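PDB 3U62: shikimate dehydrogenase (NADP(+)) from Thermotoga maritima, which probably catalyses the reversible NADPH-linked reduction of 3-dehydroshikimate to shikimate on the pathway to chorismate and the aromatic amino acids. Local coordinates for residues Val111-Ala116 and Phe171-Val176; Cys4-Pro9 and Phe56-Pro61; Gln77-Val82 and Ala120-Tyr125. All coordinates share one frame; numbering follows the deposited sequence.

Contact 1 (Val111-Ala116 and Phe171-Val176); sequences VVVVGA and FNTTSV. With SO4 (sulfate ion), chain D; SO4 (sulfate ion), chain E.
Val-113 lies beside Phe-171, and Val-114 beside Asn-172, where two parallel strands run side by side in the centre of a Rossmann-type sheet. Phe-171 N donates to Val-112 O (2.8 Å) and Phe-171 O receives Val-114 N (2.7 Å); its N and O thus serve the two valines on either side of Val-113. Where the strands end, Val-114 O is gripped twice by Thr-173, through its N at 3.0 Å and its hydroxyl OG1 at 2.6 Å. The hydroxyl comes in tilted from the carbonyl plane, placed there by a chi1 of 74° that sets OG1 between the backbone N and the carbonyl carbon. Packing is close along the strands and at their ends: Val-111 CG1 meets Phe-171 CD1 at 3.6 Å, and Thr-174 CG2 lies 3.6 Å from Gly-115 CA, where any side-chain carbon would collide with both threonines. Beyond Thr-174 the chain leaves its neighbour, and Ser-175 and Val-176 are partly exposed. One sulfate accepts from Ser-175 N and OG; O4 of a second accepts from Ala-116 N at 2.8 Å. This second ion, probably from the crystallisation liquor, sits on the glycine-rich turn, where Gly-115 and Ala-116 are predicted NADP(+) ligands, consistent with a site suited to coenzyme phosphate.

Contact 2 (Cys4-Pro9 and Phe56-Pro61); sequences CIIGYP and FNATIP
Cys-4 and Asn-57 start a ladder of main-chain bonds that joins two parallel strands of the substrate-binding domain, crossing at 25°. Asn-57 N gives its hydrogen to Cys-4 O at 2.8 Å, Asn-57 O takes that of Ile-6 N, and Thr-59 N bonds to Ile-6 O at 2.9 Å. Beyond the strands the ladder gains one more rung, Tyr-8 N to Ile-60 O (2.9 Å), made in the carbonyl plane on a lone pair.

Apolar contacts lie on both faces, the fuller set with Ile-6. On the face that carries Ile-6 and Ala-58, Ile-6 CD1 rests on Ala-58 CB at 3.7 Å while its CG1, held between the backbone N and the carbonyl carbon (chi1 67°), comes to 4.0 Å from Phe-56 CD1; helix 42-52 lies against this face through Phe-42 and Ile-46. An alanine in place of Ile-6 would probably leave a gap beside the Phe-56 ring and the Ala-58 methyl. On the other face the tip of Ile-5, CD1, presses on Asn-57 CB at 3.4 Å.

The rest is close fitting at the strand ends. Gly-7 passes so near Thr-59 and Ile-60 that a CB would strike Thr-59 CG2 and Ile-60 O. Pro-9 and Pro-61 both follow cis peptide bonds, and Pro-61 CD packs against Tyr-8 CB at 3.6 Å. With its methyl CG2 resting 4.0 Å from Gly-7 CA, Thr-59, a predicted shikimate ligand, is tied to the strand end through its amide, which probably holds its backbone in place for the substrate.

Contact 3 (Gln77-Val82 and Ala120-Tyr125); sequences QRIKAV and ARAVIY
Ile-79 lays its CD1 over one face of the Tyr-125 ring, 4.2 Å from the centroid and 28° off the ring normal, a CH-pi contact in which the two side chains cross at about a right angle. Its CG1 bears on the root of the same tyrosine, 3.6 Å from Tyr-125 CB, while the other branch, CG2, turns to the backbone of helix 118-129 and reaches Ala-122 N at 3.6 Å. Arg-78 adds its CB near Tyr-125 CE1, and Trp-95 meets the tyrosine ring edge-to-face.

The helix that carries Ile-79 stops here in a Schellman motif: Lys-80, with positive phi, is the C-prime residue, and Ala-81 N reaches back to Ala-76 O. Arg-121 collects two carbonyls of this ending, binding helix 74-79 of the substrate-binding domain to helix 118-129, which follows strand 111-114 of the Rossmann-type domain. Its chain bends at chi3 (-65°), bringing the guanidinium edge round to the turn. Arg-121 NE donates to Ile-79 O at 2.7 Å, in the guanidinium plane; Arg-121 NH2 bonds to Lys-80 O at 2.9 Å, but from 45° above that carbonyl's plane. A positive group at the C-terminal end of a helix would be expected to be favourably placed against the helix dipole.

Lys-80 touches Arg-121 through its CB, 3.7 Å from Arg-121 NE, and then extends away, its NZ in a salt bridge with Asp-149 and a hydrogen bond to Ala-147 O. The Asp-149 carboxylate probably eases the nearness of the two cations, since Lys-80 NZ lies 6.4 Å from Arg-121 NE.

From the N terminus, contact 2 closes first, bringing residues 56-61 back beside 4-9 within the substrate-binding domain before either of the others opens. The chain then enters 77-82, the opening end of contact 3, and passes through 111-116, which opens contact 1, before 120-125 closes contact 3; 171-176 closes contact 1 last. Contacts 1 and 3 therefore cross, sharing the strand-turn-helix unit 111-129, and Thr-173 OG1 packs on Ala-120 CB at 3.2 Å. Contact 1 lies within the coenzyme domain, whereas contact 3 joins the two domains. Contact 2 touches both neighbours: Ile-60 meets Ser-175, and Ala-58 meets Val-82.

Contact 1 (Val111-Ala116 and Phe171-Val176)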
loop_
_atom_site.group_PDB
_atom_site.type_symbol
_atom_site.label_atom_id
_atom_site.label_comp_id
_atom_site.label_asym_id
_atom_site.label_seq_id
_atom_site.Cartn_x
_atom_site.Cartn_y
_atom_site.Cartn_z
ATOM N N VAL A 111 -10.957 3.346 -14.131
ATOM C CA VAL A 111 -9.960 2.665 -13.316
ATOM C C VAL A 111 -10.643 1.634 -12.421
ATOM O O VAL A 111 -11.591 1.959 -11.702
ATOM C CB VAL A 111 -9.167 3.666 -12.440
ATOM C CG1 VAL A 111 -8.113 2.945 -11.616
ATOM C CG2 VAL A 111 -8.517 4.741 -13.303
ATOM N N VAL A 112 -10.162 0.395 -12.477
ATOM C CA VAL A 112 -10.644 -0.665 -11.593
ATOM C C VAL A 112 -9.666 -0.840 -10.429
ATOM O O VAL A 112 -8.455 -0.964 -10.633
ATOM C CB VAL A 112 -10.833 -2.014 -12.345
ATOM C CG1 VAL A 112 -11.211 -3.133 -11.379
ATOM C CG2 VAL A 112 -11.903 -1.878 -13.415
ATOM N N VAL A 113 -10.209 -0.832 -9.215
ATOM C CA VAL A 113 -9.435 -1.077 -8.003
ATOM C C VAL A 113 -9.934 -2.375 -7.371
ATOM O O VAL A 113 -11.103 -2.478 -6.994
ATOM C CB VAL A 113 -9.563 0.097 -6.996
ATOM C CG1 VAL A 113 -8.804 -0.203 -5.708
ATOM C CG2 VAL A 113 -9.063 1.398 -7.615
ATOM N N VAL A 114 -9.051 -3.367 -7.272
ATOM C CA VAL A 114 -9.403 -4.655 -6.673
ATOM C C VAL A 114 -9.101 -4.625 -5.178
ATOM O O VAL A 114 -7.960 -4.397 -4.770
ATOM C CB VAL A 114 -8.667 -5.844 -7.344
ATOM C CG1 VAL A 114 -9.200 -7.175 -6.822
ATOM C CG2 VAL A 114 -8.808 -5.780 -8.855
ATOM N N GLY A 115 -10.137 -4.853 -4.375
ATOM C CA GLY A 115 -10.030 -4.782 -2.922
ATOM C C GLY A 115 -10.694 -3.540 -2.359
ATOM O O GLY A 115 -10.933 -2.570 -3.084
ATOM N N ALA A 116 -10.995 -3.580 -1.063
ATOM C CA ALA A 116 -11.619 -2.457 -0.364
ATOM C C ALA A 116 -11.039 -2.269 1.041
ATOM O O ALA A 116 -11.673 -1.665 1.913
ATOM C CB ALA A 116 -13.131 -2.640 -0.308
ATOM N N PHE A 171 -5.797 -1.746 -10.799
ATOM C CA PHE A 171 -4.991 -1.774 -9.583
ATOM C C PHE A 171 -5.383 -2.982 -8.741
ATOM O O PHE A 171 -6.551 -3.114 -8.357
ATOM C CB PHE A 171 -5.226 -0.509 -8.742
ATOM C CG PHE A 171 -4.602 0.743 -9.304
ATOM C CD1 PHE A 171 -5.144 1.370 -10.421
ATOM C CD2 PHE A 171 -3.495 1.318 -8.686
ATOM C CE1 PHE A 171 -4.576 2.535 -10.935
ATOM C CE2 PHE A 171 -2.921 2.486 -9.194
ATOM C CZ PHE A 171 -3.464 3.093 -10.319
ATOM N N ASN A 172 -4.429 -3.866 -8.458
ATOM C CA ASN A 172 -4.636 -4.858 -7.408
ATOM C C ASN A 172 -4.115 -4.317 -6.088
ATOM O O ASN A 172 -2.945 -3.937 -5.988
ATOM C CB ASN A 172 -3.960 -6.196 -7.710
ATOM C CG ASN A 172 -4.014 -7.150 -6.520
ATOM O OD1 ASN A 172 -2.985 -7.599 -6.014
ATOM N ND2 ASN A 172 -5.225 -7.445 -6.050
ATOM N N THR A 173 -4.982 -4.284 -5.080
ATOM C CA THR A 173 -4.596 -3.808 -3.750
ATOM C C THR A 173 -4.731 -4.904 -2.688
ATOM O O THR A 173 -4.475 -4.670 -1.502
ATOM C CB THR A 173 -5.397 -2.556 -3.315
ATOM O OG1 THR A 173 -6.734 -2.936 -2.965
ATOM C CG2 THR A 173 -5.436 -1.512 -4.430
ATOM N N THR A 174 -5.129 -6.099 -3.124
ATOM C CA THR A 174 -5.313 -7.243 -2.232
ATOM C C THR A 174 -4.017 -8.034 -2.076
ATOM O O THR A 174 -3.005 -7.727 -2.715
ATOM C CB THR A 174 -6.406 -8.210 -2.751
ATOM O OG1 THR A 174 -5.930 -8.894 -3.920
ATOM C CG2 THR A 174 -7.691 -7.467 -3.085
ATOM N N SER A 175 -4.064 -9.058 -1.229
ATOM C CA SER A 175 -2.947 -9.978 -1.065
ATOM C C SER A 175 -2.987 -11.125 -2.081
ATOM O O SER A 175 -2.116 -11.997 -2.062
ATOM C CB SER A 175 -2.906 -10.526 0.362
ATOM O OG SER A 175 -2.518 -9.524 1.285
ATOM N N VAL A 176 -3.992 -11.128 -2.958
ATOM C CA VAL A 176 -4.092 -12.134 -4.020
ATOM C C VAL A 176 -2.923 -11.965 -4.990
ATOM O O VAL A 176 -2.807 -10.937 -5.665
ATOM C CB VAL A 176 -5.441 -12.057 -4.788
ATOM C CG1 VAL A 176 -5.480 -13.082 -5.923
ATOM C CG2 VAL A 176 -6.615 -12.280 -3.839
HETATM S S SO4 D . -5.717 -8.475 1.984
HETATM O O1 SO4 D . -5.587 -9.423 3.089
HETATM O O2 SO4 D . -6.742 -7.481 2.302
HETATM O O3 SO4 D . -6.097 -9.191 0.769
HETATM O O4 SO4 D . -4.442 -7.795 1.773
HETATM S S SO4 E . -11.719 -7.222 0.060
HETATM O O1 SO4 E . -11.289 -8.326 0.914
HETATM O O2 SO4 E . -13.088 -6.843 0.407
HETATM O O3 SO4 E . -11.677 -7.643 -1.337
HETATM O O4 SO4 E . -10.827 -6.081 0.249
#

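Contact 2 (Cys4-Pro9 and Phe56-Pro61)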
loop_
_atom_site.group_PDB
_atom_site.type_symbol
_atom_site.label_atom_id
_atom_site.label_comp_id
_atom_site.label_asym_id
_atom_site.label_seq_id
_atom_site.Cartn_x
_atom_site.Cartn_y
_atom_site.Cartn_z
ATOM N N CYS A 4 9.464 -0.027 14.276
ATOM C CA CYS A 4 9.196 -1.393 13.843
ATOM C C CYS A 4 8.079 -1.399 12.814
ATOM O O CYS A 4 7.510 -0.350 12.487
ATOM C CB CYS A 4 8.824 -2.293 15.031
ATOM S SG CYS A 4 7.322 -1.809 15.918
ATOM N N ILE A 5 7.781 -2.580 12.289
ATOM C CA ILE A 5 6.581 -2.781 11.501
ATOM C C ILE A 5 5.679 -3.760 12.250
ATOM O O ILE A 5 6.133 -4.807 12.720
ATOM C CB ILE A 5 6.900 -3.268 10.057
ATOM C CG1 ILE A 5 5.618 -3.460 9.237
ATOM C CG2 ILE A 5 7.773 -4.528 10.059
ATOM C CD1 ILE A 5 5.411 -2.415 8.165
ATOM N N ILE A 6 4.407 -3.396 12.381
ATOM C CA ILE A 6 3.424 -4.266 13.015
ATOM C C ILE A 6 2.429 -4.772 11.976
ATOM O O ILE A 6 2.117 -4.074 11.006
ATOM C CB ILE A 6 2.706 -3.580 14.224
ATOM C CG1 ILE A 6 1.822 -2.405 13.770
ATOM C CG2 ILE A 6 3.729 -3.088 15.258
ATOM C CD1 ILE A 6 0.346 -2.785 13.566
ATOM N N GLY A 7 1.949 -5.994 12.180
ATOM C CA GLY A 7 1.028 -6.625 11.244
ATOM C C GLY A 7 0.883 -8.109 11.502
ATOM O O GLY A 7 1.363 -8.622 12.519
ATOM N N TYR A 8 0.211 -8.791 10.576
ATOM C CA TYR A 8 -0.063 -10.218 10.686
ATOM C C TYR A 8 -0.502 -10.750 9.325
ATOM O O TYR A 8 -1.667 -10.599 8.950
ATOM C CB TYR A 8 -1.159 -10.461 11.723
ATOM C CG TYR A 8 -1.257 -11.881 12.208
ATOM C CD1 TYR A 8 -0.291 -12.411 13.063
ATOM C CD2 TYR A 8 -2.326 -12.691 11.834
ATOM C CE1 TYR A 8 -0.375 -13.712 13.523
ATOM C CE2 TYR A 8 -2.424 -13.997 12.289
ATOM C CZ TYR A 8 -1.445 -14.499 13.134
ATOM O OH TYR A 8 -1.535 -15.794 13.588
ATOM N N PRO A 9 0.427 -11.371 8.572
ATOM C CA PRO A 9 1.822 -11.646 8.927
ATOM C C PRO A 9 2.757 -10.457 8.689
ATOM O O PRO A 9 2.408 -9.530 7.949
ATOM C CB PRO A 9 2.193 -12.786 7.980
ATOM C CG PRO A 9 1.381 -12.528 6.761
ATOM C CD PRO A 9 0.100 -11.878 7.224
ATOM N N PHE A 56 6.308 3.695 14.315
ATOM C CA PHE A 56 6.211 2.401 13.656
ATOM C C PHE A 56 5.355 2.454 12.403
ATOM O O PHE A 56 4.567 3.382 12.208
ATOM C CB PHE A 56 5.688 1.314 14.616
ATOM C CG PHE A 56 4.357 1.631 15.252
ATOM C CD1 PHE A 56 3.168 1.203 14.667
ATOM C CD2 PHE A 56 4.296 2.325 16.457
ATOM C CE1 PHE A 56 1.940 1.482 15.259
ATOM C CE2 PHE A 56 3.073 2.609 17.058
ATOM C CZ PHE A 56 1.892 2.186 16.459
ATOM N N ASN A 57 5.532 1.448 11.554
ATOM C CA ASN A 57 4.639 1.225 10.436
ATOM C C ASN A 57 3.615 0.160 10.791
ATOM O O ASN A 57 3.885 -0.737 11.594
ATOM C CB ASN A 57 5.421 0.818 9.188
ATOM C CG ASN A 57 6.199 1.969 8.585
ATOM O OD1 ASN A 57 5.641 3.020 8.271
ATOM N ND2 ASN A 57 7.502 1.774 8.410
ATOM N N ALA A 58 2.434 0.275 10.196
ATOM C CA ALA A 58 1.394 -0.729 10.340
ATOM C C ALA A 58 1.029 -1.247 8.960
ATOM O O ALA A 58 0.863 -0.466 8.020
ATOM C CB ALA A 58 0.176 -0.135 11.024
ATOM N N THR A 59 0.924 -2.564 8.837
ATOM C CA THR A 59 0.432 -3.176 7.611
ATOM C C THR A 59 -0.794 -4.030 7.946
ATOM O O THR A 59 -1.319 -3.944 9.061
ATOM C CB THR A 59 1.547 -3.970 6.870
ATOM O OG1 THR A 59 1.064 -4.418 5.598
ATOM C CG2 THR A 59 2.037 -5.162 7.693
ATOM N N ILE A 60 -1.259 -4.831 6.990
ATOM C CA ILE A 60 -2.411 -5.708 7.214
ATOM C C ILE A 60 -2.200 -6.608 8.437
ATOM O O ILE A 60 -1.087 -7.090 8.668
ATOM C CB ILE A 60 -2.750 -6.571 5.967
ATOM C CG1 ILE A 60 -1.542 -7.412 5.525
ATOM C CG2 ILE A 60 -3.264 -5.685 4.829
ATOM C CD1 ILE A 60 -1.899 -8.624 4.673
ATOM N N PRO A 61 -3.263 -6.828 9.234
ATOM C CA PRO A 61 -4.610 -6.278 9.102
ATOM C C PRO A 61 -4.890 -5.168 10.116
ATOM O O PRO A 61 -5.987 -5.107 10.682
ATOM C CB PRO A 61 -5.485 -7.492 9.416
ATOM C CG PRO A 61 -4.670 -8.287 10.429
ATOM C CD PRO A 61 -3.216 -7.850 10.296
#

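Contact 3 (Gln77-Val82 and Ala120-Tyr125)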
loop_
_atom_site.group_PDB
_atom_site.type_symbol
_atom_site.label_atom_id
_atom_site.label_comp_id
_atom_site.label_asym_id
_atom_site.label_seq_id
_atom_site.Cartn_x
_atom_site.Cartn_y
_atom_site.Cartn_z
ATOM N N GLN A 77 -7.721 9.959 8.279
ATOM C CA GLN A 77 -9.138 9.865 8.632
ATOM C C GLN A 77 -10.008 9.591 7.410
ATOM O O GLN A 77 -10.894 8.736 7.455
ATOM C CB GLN A 77 -9.609 11.140 9.334
ATOM C CG GLN A 77 -9.116 11.303 10.766
ATOM C CD GLN A 77 -9.389 12.688 11.334
ATOM O OE1 GLN A 77 -9.255 13.699 10.643
ATOM N NE2 GLN A 77 -9.765 12.738 12.608
ATOM N N ARG A 78 -9.752 10.316 6.322
ATOM C CA ARG A 78 -10.493 10.128 5.073
ATOM C C ARG A 78 -10.276 8.734 4.491
ATOM O O ARG A 78 -11.198 8.130 3.941
ATOM C CB ARG A 78 -10.110 11.197 4.043
ATOM C CG ARG A 78 -10.577 12.609 4.388
ATOM C CD ARG A 78 -12.095 12.691 4.473
ATOM N NE ARG A 78 -12.560 14.032 4.817
ATOM C CZ ARG A 78 -13.837 14.373 4.961
ATOM N NH1 ARG A 78 -14.800 13.473 4.792
ATOM N NH2 ARG A 78 -14.157 15.622 5.273
ATOM N N ILE A 79 -9.052 8.235 4.629
ATOM C CA ILE A 79 -8.681 6.926 4.110
ATOM C C ILE A 79 -9.121 5.807 5.058
ATOM O O ILE A 79 -9.272 4.659 4.634
ATOM C CB ILE A 79 -7.157 6.856 3.824
ATOM C CG1 ILE A 79 -6.799 7.834 2.701
ATOM C CG2 ILE A 79 -6.720 5.442 3.435
ATOM C CD1 ILE A 79 -5.328 8.151 2.594
ATOM N N LYS A 80 -9.340 6.149 6.328
ATOM C CA LYS A 80 -9.638 5.165 7.380
ATOM C C LYS A 80 -8.517 4.130 7.509
ATOM O O LYS A 80 -8.776 2.935 7.684
ATOM C CB LYS A 80 -10.990 4.470 7.149
ATOM C CG LYS A 80 -12.184 5.403 7.030
ATOM C CD LYS A 80 -13.466 4.607 6.855
ATOM C CE LYS A 80 -14.640 5.515 6.546
ATOM N NZ LYS A 80 -15.925 4.763 6.512
ATOM N N ALA A 81 -7.274 4.597 7.421
ATOM C CA ALA A 81 -6.104 3.734 7.557
ATOM C C ALA A 81 -4.876 4.536 7.962
ATOM O O ALA A 81 -4.609 5.607 7.412
ATOM C CB ALA A 81 -5.839 2.975 6.259
ATOM N N VAL A 82 -4.142 4.008 8.936
ATOM C CA VAL A 82 -2.875 4.584 9.367
ATOM C C VAL A 82 -1.777 3.541 9.160
ATOM O O VAL A 82 -1.865 2.430 9.688
ATOM C CB VAL A 82 -2.931 5.028 10.854
ATOM C CG1 VAL A 82 -1.534 5.277 11.411
ATOM C CG2 VAL A 82 -3.797 6.270 11.011
ATOM N N ALA A 120 -6.549 -0.348 -0.603
ATOM C CA ALA A 120 -7.487 0.124 -1.620
ATOM C C ALA A 120 -7.904 1.566 -1.375
ATOM O O ALA A 120 -7.907 2.379 -2.301
ATOM C CB ALA A 120 -8.703 -0.766 -1.668
ATOM N N ARG A 121 -8.246 1.878 -0.127
ATOM C CA ARG A 121 -8.699 3.218 0.237
ATOM C C ARG A 121 -7.598 4.264 0.046
ATOM O O ARG A 121 -7.887 5.415 -0.302
ATOM C CB ARG A 121 -9.271 3.237 1.659
ATOM C CG ARG A 121 -10.511 2.352 1.830
ATOM C CD ARG A 121 -11.242 2.593 3.144
ATOM N NE ARG A 121 -10.444 2.226 4.315
ATOM C CZ ARG A 121 -10.438 1.024 4.887
ATOM N NH1 ARG A 121 -11.190 0.040 4.404
ATOM N NH2 ARG A 121 -9.673 0.804 5.947
ATOM N N ALA A 122 -6.345 3.861 0.262
ATOM C CA ALA A 122 -5.194 4.719 -0.025
ATOM C C ALA A 122 -5.046 4.962 -1.527
ATOM O O ALA A 122 -4.788 6.091 -1.954
ATOM C CB ALA A 122 -3.923 4.113 0.549
ATOM N N VAL A 123 -5.214 3.903 -2.317
ATOM C CA VAL A 123 -5.148 3.997 -3.776
ATOM C C VAL A 123 -6.263 4.900 -4.315
ATOM O O VAL A 123 -6.002 5.773 -5.146
ATOM C CB VAL A 123 -5.182 2.592 -4.443
ATOM C CG1 VAL A 123 -5.466 2.690 -5.938
ATOM C CG2 VAL A 123 -3.869 1.862 -4.201
ATOM N N ILE A 124 -7.488 4.700 -3.827
ATOM C CA ILE A 124 -8.630 5.523 -4.233
ATOM C C ILE A 124 -8.389 7.001 -3.909
ATOM O O ILE A 124 -8.616 7.868 -4.758
ATOM C CB ILE A 124 -9.962 5.035 -3.601
ATOM C CG1 ILE A 124 -10.292 3.615 -4.077
ATOM C CG2 ILE A 124 -11.112 5.985 -3.955
ATOM C CD1 ILE A 124 -11.216 2.847 -3.138
ATOM N N TYR A 125 -7.918 7.274 -2.693
ATOM C CA TYR A 125 -7.585 8.636 -2.276
ATOM C C TYR A 125 -6.550 9.254 -3.215
ATOM O O TYR A 125 -6.705 10.398 -3.645
ATOM C CB TYR A 125 -7.074 8.655 -0.832
ATOM C CG TYR A 125 -6.849 10.042 -0.265
ATOM C CD1 TYR A 125 -7.875 10.723 0.391
ATOM C CD2 TYR A 125 -5.608 10.670 -0.377
ATOM C CE1 TYR A 125 -7.672 11.997 0.916
ATOM C CE2 TYR A 125 -5.394 11.942 0.142
ATOM C CZ TYR A 125 -6.428 12.600 0.786
ATOM O OH TYR A 125 -6.221 13.857 1.301
#